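Local coordinates for adhesion and penetration protein autotransporter (PDB 3SYJ) that mediates adherence and invasion by binding a host cell structure, self-associates, and probably acts as a secreted serine protease, at residues A[69-74]-A[113-118]; A[103-108]-A[318-323]; A[756-761]-A[776-781]; A[796-801]-A[814-819]. One frame throughout, in Å; residues are numbered along the deposited sequence.

Interaction 1: A[69-74]-A[113-118]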
# COMPACT_ATOMS: atom_id res chain seq x y z
N VAL A 69 -45.09 -22.00 47.47
CA VAL A 69 -45.01 -22.65 48.78
C VAL A 69 -44.71 -21.60 49.84
O VAL A 69 -43.97 -20.64 49.59
CB VAL A 69 -43.94 -23.75 48.80
CG1 VAL A 69 -42.54 -23.15 48.83
CG2 VAL A 69 -44.14 -24.65 50.00
N SER A 70 -45.31 -21.76 51.02
CA SER A 70 -45.14 -20.83 52.13
C SER A 70 -45.71 -21.47 53.39
O SER A 70 -46.12 -22.63 53.35
CB SER A 70 -45.84 -19.50 51.84
OG SER A 70 -45.48 -18.51 52.78
N VAL A 71 -45.74 -20.74 54.50
CA VAL A 71 -46.36 -21.26 55.72
C VAL A 71 -47.85 -20.91 55.78
O VAL A 71 -48.27 -19.85 55.31
CB VAL A 71 -45.64 -20.77 57.03
CG1 VAL A 71 -44.27 -21.42 57.19
CG2 VAL A 71 -45.52 -19.25 57.06
N ALA A 72 -48.65 -21.81 56.35
CA ALA A 72 -50.08 -21.58 56.51
C ALA A 72 -50.38 -20.33 57.34
O ALA A 72 -51.37 -19.64 57.08
CB ALA A 72 -50.75 -22.79 57.14
N HIS A 73 -49.54 -20.04 58.33
CA HIS A 73 -49.85 -18.93 59.23
C HIS A 73 -49.72 -17.57 58.54
O HIS A 73 -50.16 -16.55 59.08
CB HIS A 73 -49.10 -19.02 60.58
CG HIS A 73 -47.71 -18.44 60.57
ND1 HIS A 73 -46.58 -19.22 60.69
CD2 HIS A 73 -47.28 -17.16 60.51
CE1 HIS A 73 -45.51 -18.44 60.69
NE2 HIS A 73 -45.91 -17.19 60.57
N ASN A 74 -49.15 -17.55 57.35
CA ASN A 74 -49.21 -16.36 56.52
C ASN A 74 -50.61 -16.28 55.93
O ASN A 74 -50.84 -16.65 54.78
CB ASN A 74 -48.17 -16.42 55.39
CG ASN A 74 -46.77 -16.08 55.88
OD1 ASN A 74 -46.60 -15.37 56.86
ND2 ASN A 74 -45.77 -16.59 55.18
N GLU A 113 -46.23 -31.29 60.33
CA GLU A 113 -46.88 -30.16 60.98
C GLU A 113 -47.63 -29.30 59.98
O GLU A 113 -47.18 -29.13 58.85
CB GLU A 113 -45.85 -29.30 61.71
CG GLU A 113 -45.19 -30.04 62.86
CD GLU A 113 -46.21 -30.56 63.86
OE1 GLU A 113 -46.91 -29.73 64.48
OE2 GLU A 113 -46.30 -31.80 64.01
N ASP A 114 -48.76 -28.74 60.41
CA ASP A 114 -49.69 -28.10 59.49
C ASP A 114 -49.47 -26.60 59.25
O ASP A 114 -50.33 -25.94 58.67
CB ASP A 114 -51.15 -28.40 59.89
CG ASP A 114 -51.49 -27.89 61.29
OD1 ASP A 114 -50.69 -27.12 61.86
OD2 ASP A 114 -52.56 -28.27 61.82
N ASP A 115 -48.33 -26.07 59.68
CA ASP A 115 -47.96 -24.70 59.31
C ASP A 115 -47.25 -24.77 57.96
O ASP A 115 -46.02 -24.65 57.87
CB ASP A 115 -47.07 -24.06 60.38
CG ASP A 115 -47.02 -22.54 60.27
OD1 ASP A 115 -47.71 -21.96 59.40
OD2 ASP A 115 -46.28 -21.93 61.06
N TYR A 116 -48.03 -25.00 56.91
CA TYR A 116 -47.48 -25.27 55.59
C TYR A 116 -48.61 -25.22 54.58
O TYR A 116 -49.65 -25.84 54.79
CB TYR A 116 -46.85 -26.66 55.58
CG TYR A 116 -46.10 -27.02 54.32
CD1 TYR A 116 -44.72 -27.15 54.34
CD2 TYR A 116 -46.76 -27.23 53.12
CE1 TYR A 116 -44.02 -27.49 53.20
CE2 TYR A 116 -46.07 -27.57 51.96
CZ TYR A 116 -44.70 -27.69 52.01
OH TYR A 116 -43.98 -28.02 50.89
N HIS A 117 -48.43 -24.48 53.50
CA HIS A 117 -49.42 -24.50 52.42
C HIS A 117 -48.82 -24.34 51.01
O HIS A 117 -47.71 -23.82 50.84
CB HIS A 117 -50.56 -23.49 52.66
CG HIS A 117 -50.16 -22.05 52.54
ND1 HIS A 117 -50.96 -21.02 52.98
CD2 HIS A 117 -49.05 -21.47 52.02
CE1 HIS A 117 -50.37 -19.86 52.74
NE2 HIS A 117 -49.20 -20.11 52.16
N ASN A 118 -49.56 -24.82 50.01
CA ASN A 118 -49.12 -24.81 48.61
C ASN A 118 -50.12 -24.09 47.71
O ASN A 118 -50.85 -24.73 46.94
CB ASN A 118 -48.96 -26.24 48.10
CG ASN A 118 -47.53 -26.71 48.12
OD1 ASN A 118 -46.64 -26.05 47.57
ND2 ASN A 118 -47.28 -27.86 48.72

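Interaction 2: A[103-108]-A[318-323]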
# COMPACT_ATOMS: atom_id res chain seq x y z
N ASN A 103 -53.90 -25.27 52.48
CA ASN A 103 -53.36 -25.41 53.82
C ASN A 103 -53.28 -26.89 54.21
O ASN A 103 -54.27 -27.61 54.15
CB ASN A 103 -54.20 -24.63 54.84
CG ASN A 103 -54.13 -23.12 54.63
OD1 ASN A 103 -53.10 -22.59 54.22
ND2 ASN A 103 -55.23 -22.43 54.90
N TYR A 104 -52.09 -27.32 54.57
CA TYR A 104 -51.83 -28.69 54.99
C TYR A 104 -52.75 -29.15 56.12
O TYR A 104 -53.00 -28.41 57.06
CB TYR A 104 -50.39 -28.78 55.47
CG TYR A 104 -49.80 -30.15 55.54
CD1 TYR A 104 -49.19 -30.72 54.43
CD2 TYR A 104 -49.82 -30.87 56.73
CE1 TYR A 104 -48.62 -31.97 54.50
CE2 TYR A 104 -49.26 -32.13 56.80
CZ TYR A 104 -48.66 -32.67 55.69
OH TYR A 104 -48.10 -33.93 55.76
N LYS A 105 -53.26 -30.37 56.01
CA LYS A 105 -54.02 -30.99 57.10
C LYS A 105 -53.24 -32.18 57.62
O LYS A 105 -52.99 -33.14 56.88
CB LYS A 105 -55.40 -31.45 56.63
CG LYS A 105 -56.26 -32.10 57.73
CD LYS A 105 -57.36 -32.98 57.14
CE LYS A 105 -58.29 -33.55 58.22
NZ LYS A 105 -59.39 -32.60 58.62
N LYS A 106 -52.85 -32.13 58.89
CA LYS A 106 -52.15 -33.23 59.53
C LYS A 106 -53.11 -34.37 59.86
O LYS A 106 -54.12 -34.17 60.52
CB LYS A 106 -51.46 -32.74 60.80
CG LYS A 106 -50.51 -33.75 61.43
CD LYS A 106 -49.90 -33.16 62.70
CE LYS A 106 -48.94 -34.11 63.39
NZ LYS A 106 -48.41 -33.49 64.64
N ASP A 107 -52.77 -35.57 59.38
CA ASP A 107 -53.57 -36.76 59.65
C ASP A 107 -52.75 -38.03 59.43
O ASP A 107 -51.56 -37.97 59.13
CB ASP A 107 -54.87 -36.77 58.83
CG ASP A 107 -54.63 -36.83 57.32
OD1 ASP A 107 -53.58 -37.36 56.89
OD2 ASP A 107 -55.51 -36.36 56.57
N ASN A 108 -53.40 -39.18 59.57
CA ASN A 108 -52.73 -40.46 59.46
C ASN A 108 -51.81 -40.59 58.24
O ASN A 108 -50.73 -41.17 58.32
CB ASN A 108 -53.76 -41.59 59.48
CG ASN A 108 -53.19 -42.90 58.98
OD1 ASN A 108 -52.06 -43.27 59.31
ND2 ASN A 108 -53.98 -43.62 58.17
N LYS A 318 -60.19 -23.44 53.79
CA LYS A 318 -60.15 -24.36 54.91
C LYS A 318 -59.06 -23.95 55.89
O LYS A 318 -57.94 -23.67 55.49
CB LYS A 318 -59.90 -25.80 54.42
CG LYS A 318 -61.11 -26.47 53.76
CD LYS A 318 -60.75 -27.81 53.09
CE LYS A 318 -60.08 -27.63 51.71
NZ LYS A 318 -59.85 -28.92 50.96
N VAL A 319 -59.41 -23.92 57.17
CA VAL A 319 -58.43 -23.71 58.24
C VAL A 319 -58.33 -24.97 59.10
O VAL A 319 -59.32 -25.37 59.73
CB VAL A 319 -58.82 -22.52 59.12
CG1 VAL A 319 -57.76 -22.28 60.18
CG2 VAL A 319 -59.03 -21.27 58.27
N HIS A 320 -57.16 -25.58 59.14
CA HIS A 320 -56.98 -26.85 59.85
C HIS A 320 -56.37 -26.70 61.25
O HIS A 320 -56.40 -27.63 62.05
CB HIS A 320 -56.13 -27.80 59.01
CG HIS A 320 -56.74 -28.14 57.69
ND1 HIS A 320 -57.65 -29.16 57.54
CD2 HIS A 320 -56.59 -27.58 56.47
CE1 HIS A 320 -58.03 -29.22 56.27
NE2 HIS A 320 -57.40 -28.27 55.61
N ASN A 321 -55.81 -25.53 61.52
CA ASN A 321 -55.23 -25.26 62.83
C ASN A 321 -55.70 -23.90 63.31
O ASN A 321 -55.48 -22.89 62.65
CB ASN A 321 -53.70 -25.31 62.74
CG ASN A 321 -53.03 -25.19 64.09
OD1 ASN A 321 -53.45 -24.39 64.94
ND2 ASN A 321 -51.97 -25.97 64.29
N PRO A 322 -56.37 -23.87 64.47
CA PRO A 322 -57.00 -22.67 65.02
C PRO A 322 -56.00 -21.53 65.22
O PRO A 322 -56.39 -20.37 65.26
CB PRO A 322 -57.53 -23.13 66.39
CG PRO A 322 -57.61 -24.61 66.29
CD PRO A 322 -56.48 -25.02 65.39
N ARG A 323 -54.73 -21.88 65.35
CA ARG A 323 -53.68 -20.87 65.50
C ARG A 323 -53.55 -20.09 64.21
O ARG A 323 -53.35 -18.88 64.22
CB ARG A 323 -52.35 -21.53 65.87
CG ARG A 323 -52.40 -22.37 67.13
CD ARG A 323 -51.22 -23.34 67.21
NE ARG A 323 -49.94 -22.64 67.35
CZ ARG A 323 -48.76 -23.23 67.21
NH1 ARG A 323 -48.69 -24.53 66.92
NH2 ARG A 323 -47.64 -22.53 67.36
O HOH W 1 -59.91 -29.80 59.56

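Interaction 3: A[756-761]-A[776-781]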
# COMPACT_ATOMS: atom_id res chain seq x y z
N THR A 756 -6.94 18.25 12.31
CA THR A 756 -6.09 18.76 13.38
C THR A 756 -5.71 17.65 14.35
O THR A 756 -6.56 16.87 14.78
CB THR A 756 -6.81 19.85 14.19
OG1 THR A 756 -7.10 20.96 13.34
CG2 THR A 756 -5.95 20.31 15.35
N VAL A 757 -4.44 17.58 14.69
CA VAL A 757 -3.99 16.68 15.74
C VAL A 757 -3.48 17.54 16.88
O VAL A 757 -2.38 18.08 16.81
CB VAL A 757 -2.87 15.73 15.26
CG1 VAL A 757 -2.29 14.95 16.43
CG2 VAL A 757 -3.40 14.79 14.19
N ASP A 758 -4.31 17.69 17.91
CA ASP A 758 -3.96 18.52 19.06
C ASP A 758 -3.59 17.65 20.26
O ASP A 758 -4.45 17.02 20.87
CB ASP A 758 -5.11 19.47 19.41
CG ASP A 758 -4.74 20.47 20.50
OD1 ASP A 758 -3.84 20.16 21.31
OD2 ASP A 758 -5.35 21.56 20.54
N ASN A 759 -2.31 17.64 20.61
CA ASN A 759 -1.83 16.83 21.72
C ASN A 759 -2.37 15.41 21.62
O ASN A 759 -2.99 14.90 22.56
CB ASN A 759 -2.21 17.46 23.05
CG ASN A 759 -1.58 16.75 24.24
OD1 ASN A 759 -0.46 16.25 24.16
ND2 ASN A 759 -2.31 16.71 25.36
N ALA A 760 -2.15 14.77 20.48
CA ALA A 760 -2.58 13.39 20.28
C ALA A 760 -1.59 12.65 19.40
O ALA A 760 -0.60 13.23 18.94
CB ALA A 760 -3.97 13.36 19.67
N ASN A 761 -1.87 11.38 19.14
CA ASN A 761 -0.91 10.52 18.46
C ASN A 761 -1.44 9.96 17.15
O ASN A 761 -2.17 8.97 17.13
CB ASN A 761 -0.50 9.38 19.39
CG ASN A 761 -0.41 9.83 20.83
OD1 ASN A 761 0.40 10.71 21.16
ND2 ASN A 761 -1.24 9.26 21.70
N LEU A 776 -1.16 20.64 13.09
CA LEU A 776 -0.52 19.80 14.09
C LEU A 776 -0.14 20.68 15.27
O LEU A 776 0.77 21.51 15.15
CB LEU A 776 0.73 19.17 13.50
CG LEU A 776 1.53 18.21 14.37
CD1 LEU A 776 0.67 17.02 14.77
CD2 LEU A 776 2.75 17.74 13.60
N LYS A 777 -0.83 20.52 16.39
CA LYS A 777 -0.60 21.38 17.54
C LYS A 777 -0.18 20.57 18.75
O LYS A 777 -0.74 19.51 19.01
CB LYS A 777 -1.87 22.16 17.90
CG LYS A 777 -2.62 22.72 16.71
CD LYS A 777 -3.85 23.50 17.15
CE LYS A 777 -4.65 23.97 15.94
NZ LYS A 777 -5.75 24.91 16.31
N ASN A 778 0.80 21.07 19.48
CA ASN A 778 1.19 20.48 20.76
C ASN A 778 1.36 18.97 20.66
O ASN A 778 1.02 18.24 21.59
CB ASN A 778 0.14 20.81 21.82
CG ASN A 778 -0.17 22.29 21.88
OD1 ASN A 778 -1.16 22.75 21.32
ND2 ASN A 778 0.69 23.05 22.54
N SER A 779 1.88 18.51 19.54
CA SER A 779 2.04 17.08 19.32
C SER A 779 3.40 16.76 18.72
O SER A 779 4.08 17.64 18.19
CB SER A 779 0.96 16.56 18.36
OG SER A 779 -0.33 16.93 18.79
N HIS A 780 3.79 15.50 18.82
CA HIS A 780 4.92 15.00 18.07
C HIS A 780 4.41 14.02 17.02
O HIS A 780 3.52 13.21 17.30
CB HIS A 780 5.96 14.33 18.96
CG HIS A 780 7.01 13.59 18.18
ND1 HIS A 780 8.11 14.22 17.64
CD2 HIS A 780 7.11 12.29 17.82
CE1 HIS A 780 8.86 13.34 17.00
NE2 HIS A 780 8.27 12.16 17.09
N PHE A 781 4.97 14.11 15.82
CA PHE A 781 4.54 13.30 14.70
C PHE A 781 5.77 12.82 13.94
O PHE A 781 6.73 13.58 13.76
CB PHE A 781 3.64 14.14 13.79
CG PHE A 781 3.13 13.41 12.59
CD1 PHE A 781 2.22 12.37 12.72
CD2 PHE A 781 3.54 13.78 11.31
CE1 PHE A 781 1.74 11.70 11.62
CE2 PHE A 781 3.06 13.12 10.20
CZ PHE A 781 2.16 12.08 10.35
O HOH W 2 -7.55 23.41 14.28
O HOH W 3 -6.85 22.62 18.54
O HOH W 4 0.66 12.86 16.40
O HOH W 5 1.90 13.91 20.16
O HOH W 6 2.86 11.14 20.01

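Interaction 4: A[796-801]-A[814-819]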
# COMPACT_ATOMS: atom_id res chain seq x y z
N GLU A 796 2.01 24.08 15.31
CA GLU A 796 2.10 24.98 16.46
C GLU A 796 2.51 24.22 17.71
O GLU A 796 1.82 23.29 18.13
CB GLU A 796 0.78 25.70 16.71
CG GLU A 796 0.89 26.77 17.79
CD GLU A 796 -0.45 27.23 18.32
OE1 GLU A 796 -1.50 26.86 17.74
OE2 GLU A 796 -0.46 27.97 19.33
N ASN A 797 3.62 24.63 18.30
CA ASN A 797 4.16 23.95 19.47
C ASN A 797 4.33 22.47 19.19
O ASN A 797 4.10 21.63 20.06
CB ASN A 797 3.25 24.15 20.68
CG ASN A 797 2.90 25.61 20.89
OD1 ASN A 797 1.75 25.95 21.15
ND2 ASN A 797 3.91 26.48 20.77
N ALA A 798 4.74 22.16 17.96
CA ALA A 798 4.83 20.77 17.51
C ALA A 798 6.22 20.40 17.00
O ALA A 798 6.97 21.25 16.54
CB ALA A 798 3.79 20.51 16.43
N THR A 799 6.54 19.13 17.09
CA THR A 799 7.74 18.61 16.46
C THR A 799 7.34 17.57 15.42
O THR A 799 6.40 16.79 15.63
CB THR A 799 8.71 17.98 17.48
OG1 THR A 799 8.07 16.89 18.14
CG2 THR A 799 9.14 19.01 18.50
N TRP A 800 8.04 17.57 14.29
CA TRP A 800 7.78 16.60 13.23
C TRP A 800 9.09 15.99 12.74
O TRP A 800 9.99 16.70 12.30
CB TRP A 800 7.05 17.28 12.07
CG TRP A 800 6.84 16.40 10.89
CD1 TRP A 800 6.70 15.04 10.89
CD2 TRP A 800 6.73 16.81 9.52
NE1 TRP A 800 6.51 14.59 9.61
CE2 TRP A 800 6.52 15.66 8.75
CE3 TRP A 800 6.78 18.06 8.88
CZ2 TRP A 800 6.37 15.70 7.36
CZ3 TRP A 800 6.63 18.10 7.50
CH2 TRP A 800 6.43 16.93 6.76
N THR A 801 9.19 14.67 12.84
CA THR A 801 10.35 13.95 12.32
C THR A 801 10.02 13.27 10.99
O THR A 801 9.39 12.21 10.96
CB THR A 801 10.90 12.92 13.32
OG1 THR A 801 11.44 13.60 14.45
CG2 THR A 801 11.99 12.07 12.68
N ASN A 814 5.27 27.79 13.74
CA ASN A 814 5.09 28.65 14.89
C ASN A 814 5.57 27.91 16.12
O ASN A 814 4.89 27.01 16.62
CB ASN A 814 3.61 29.04 15.04
CG ASN A 814 3.27 29.53 16.43
OD1 ASN A 814 4.15 29.91 17.21
ND2 ASN A 814 1.98 29.51 16.76
N ASN A 815 6.75 28.28 16.61
CA ASN A 815 7.34 27.63 17.77
C ASN A 815 7.38 26.12 17.59
O ASN A 815 7.13 25.37 18.54
CB ASN A 815 6.58 27.99 19.04
CG ASN A 815 7.29 27.52 20.30
OD1 ASN A 815 6.67 27.39 21.36
ND2 ASN A 815 8.59 27.27 20.20
N SER A 816 7.68 25.68 16.37
CA SER A 816 7.71 24.26 16.05
C SER A 816 9.03 23.84 15.40
O SER A 816 9.73 24.66 14.80
CB SER A 816 6.53 23.90 15.15
OG SER A 816 5.32 23.91 15.88
N THR A 817 9.36 22.56 15.51
CA THR A 817 10.61 22.03 14.97
C THR A 817 10.39 20.90 13.97
O THR A 817 9.64 19.97 14.23
CB THR A 817 11.52 21.52 16.11
OG1 THR A 817 11.95 22.63 16.90
CG2 THR A 817 12.73 20.79 15.55
N ILE A 818 11.06 20.99 12.83
CA ILE A 818 11.03 19.91 11.86
C ILE A 818 12.39 19.25 11.76
O ILE A 818 13.37 19.88 11.38
CB ILE A 818 10.64 20.40 10.46
CG1 ILE A 818 9.23 20.99 10.46
CG2 ILE A 818 10.75 19.26 9.45
CD1 ILE A 818 8.78 21.52 9.11
N THR A 819 12.45 17.97 12.12
CA THR A 819 13.67 17.19 11.95
C THR A 819 13.62 16.47 10.60
O THR A 819 12.78 15.59 10.39
CB THR A 819 13.83 16.17 13.07
OG1 THR A 819 13.68 16.84 14.33
CG2 THR A 819 15.20 15.52 13.00

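Interaction 1: A[69-74]-A[113-118]
His73 and Asp115 are joined by two hydrogen bonds, one to each carboxylate oxygen. His73 ND1 donates to Asp115 OD2 at 2.8 Å with an N-H...O angle of 170°; OD2 lies in the imidazole plane and uses its syn lone pair. The backbone His73 N donates to Asp115 OD1 at 2.9 Å. Held at both oxygens by a single residue, the carboxylate is fixed in rotation, its plane 46° from that of the ring. His73 CG lies between its backbone N and carbonyl carbon (chi1 86°), and Val71 CG2 lies over one face of the ring, toward its rim.

This pair belongs to the tight part of the contact, which continues into the buried end. Ser70 and His117 form one antiparallel hydrogen-bonded pair, with His117 N to Ser70 O at 3.0 Å and Ser70 N to His117 O at 3.2 Å. The His117 ring carries Val71 O and Ala72 CA over one face, the latter 4.1 Å from the centroid in a CH-pi contact, while Asn103 and Tyr77 bind its two nitrogens. Val69 CG2 packs 3.5 Å from Tyr116 OH, a hydroxyl that is hydrogen-bonded to the backbone N of Arg255.

The loose side is at Asn74 and Asp114, partly exposed and covering little area. Asn74 ND2 donates to Ser70 OG at 3.1 Å and also to Ser218 O.

The His73 side chain lies about 3 Å from that of Ser218, the probable active-site serine, and Arg239 bridges to Asp115 OD2. This geometry is consistent with the Ser-His-Asp charge relay of a chymotrypsin-like protease, in which Asp115 would orient the histidine.

Interaction 2: A[103-108]-A[318-323]
Lys105 sets CB over one face of the His320 ring, toward its rim, and its chain passes on beside ND1, the two side chains crossing at about a right angle. Lys105 CB stands 3.5 Å from the ring centroid, 20° off the normal, which makes a CH-pi contact, and Lys105 CG follows at 3.3 Å from His320 ND1. Lys105 CG is anti to the backbone N (chi1 -179°), and the chain bends only at its last torsion. There a water takes a hydrogen bond from Lys105 NZ at 3.0 Å and also bonds His320 ND1 at 3.1 Å, spanning two nitrogens that do not touch. The direct hydrogen bond runs from Asn103 ND2 to Lys318 O at 3.0 Å, nearly straight at 166°, with the oxygen close to the amide plane. Backbone oxygen Asn103 O lies 3.3 Å from His320 CD2.

In the next shell, the Asn103 amide is oriented from both ends, since OD1 accepts from His117 ND1 and ND2 also reaches Asn328 OD1. Across the contact, Asn321 OD1 accepts from Arg323 N at 2.8 Å in an Asx turn, while its ND2 donates to Asp114 OD1. Tyr104 makes a cation-pi contact with Arg255 and an edge-to-face stack with Tyr258.

The contact thus joins two irregular surface loops. Segment 103-108 connects strands 96-100 and 120-121 of the protease domain and is backed by helix 256-266 through Tyr258; segment 318-323 lies between strands 315-316 and 329-330, after strands 269-272 and 279-285, which pair in parallel with 340-343 and 348-352.

Interaction 3: A[756-761]-A[776-781]
Val757 and Leu776, then Asp758 and Lys777, pair as neighbours in parallel strands. Val757 O accepts from Lys777 N at 2.9 Å. Lys777 O has two donors, Asn759 N at 2.9 Å and, within its own segment, Ser779 OG at 2.6 Å, arriving from opposite faces of the carbonyl plane. The hydroxyl is placed there by Ser779 chi1 of -53°, OG anti to the carbonyl carbon, and with its proton given to Lys777 O it also accepts from Ala760 N at 3.3 Å. One buried serine therefore serves the backbone of both turns where the strands end.

Beyond it, water takes over: one molecule donates to both Ala760 O (2.9 Å) and His780 O, and another accepts from His780 N. On the outer face, the extended Lys777 chain carries NZ to a water shared with Thr756 OG1. A second water, bound to Asp758 OD2, reaches Lys777 NZ weakly; the two charged groups themselves stay apart, with Asp758 OD2 5.4 Å from Lys777 NZ.

On the opposite face Val757 and Leu776 lie side by side, pointing the same way, with Val757 CB 3.8 Å from Leu776 CD1. Asn759 and Asn778 both take left-handed backbone conformations at the corner where their strands end. In-register parallel strands with apolar side chains aligned inward are typical of the right-handed beta-helix of autotransporter passenger domains.

Interaction 4: A[796-801]-A[814-819]
Trp800 and Ile818 pack side by side on successive turns of the parallel beta-helix, where strands 799-801 and 816-819 run 7° apart at an axis separation of 4.7 Å. Trp800 CG is anti to the backbone N (chi1 175°), whereas Ile818 holds CG1 anti to the carbonyl carbon; its extended second torsion then carries Ile818 CD1 to 4.0 Å from Trp800 CE3, obliquely to the indole. Both point to the apolar face, where Phe781 meets Trp800 and Phe865 touches Ile818 on the adjacent turns. The indole itself is tied down by NE1, which donates to His783 O.

On the other face, Thr801 and Thr819 share one conformation, each OG1 anti to the carbonyl carbon, and lie side by side with Thr801 OG1 3.8 Å from Thr819 CB; Thr819 OG1 is hydrogen-bonded to Gln866 OE1. Thr799 differs: its OG1 sits between the backbone N and carbonyl carbon and is hydrogen-bonded to His780 ND1.

At the corner, Asn797 and Asn815 share a left-handed backbone but not a rotamer. CG is anti to the carbonyl carbon in Asn797 and anti to the backbone N in Asn815, and the two amide planes stand 79° apart, with Asn797 ND2 3.0 Å from Asn815 OD1. Glu796 and Asn814, by contrast, run alongside each other, their end groups nearly parallel.

Just after the corner, Ser816 OG replaces a main-chain acceptor: anti to its own carbonyl carbon, it takes the hydrogen bond of Ala798 N at 2.8 Å.

In the fold
From the N terminus, interaction 1 closes a loop of 38 residues within the protease domain. Interaction 2 starts inside that loop, at 103-108, and ends at 318-323, so the two cross; they also touch, with Lys106 bridging to Glu113 and Tyr104 N meeting Tyr116 O. Interaction 2 thereby ties the protease domain to a loop near the start of the beta-helical stem. Far along that stem, interactions 3 and 4 follow in series, each spanning one coil of the solenoid. They abut, as Asn778 N meets Glu796 O and strands 780-781 and 799-801 pair. The centres of interactions 1 and 4 lie about 82 Å apart, on opposite sides of the chain's centre.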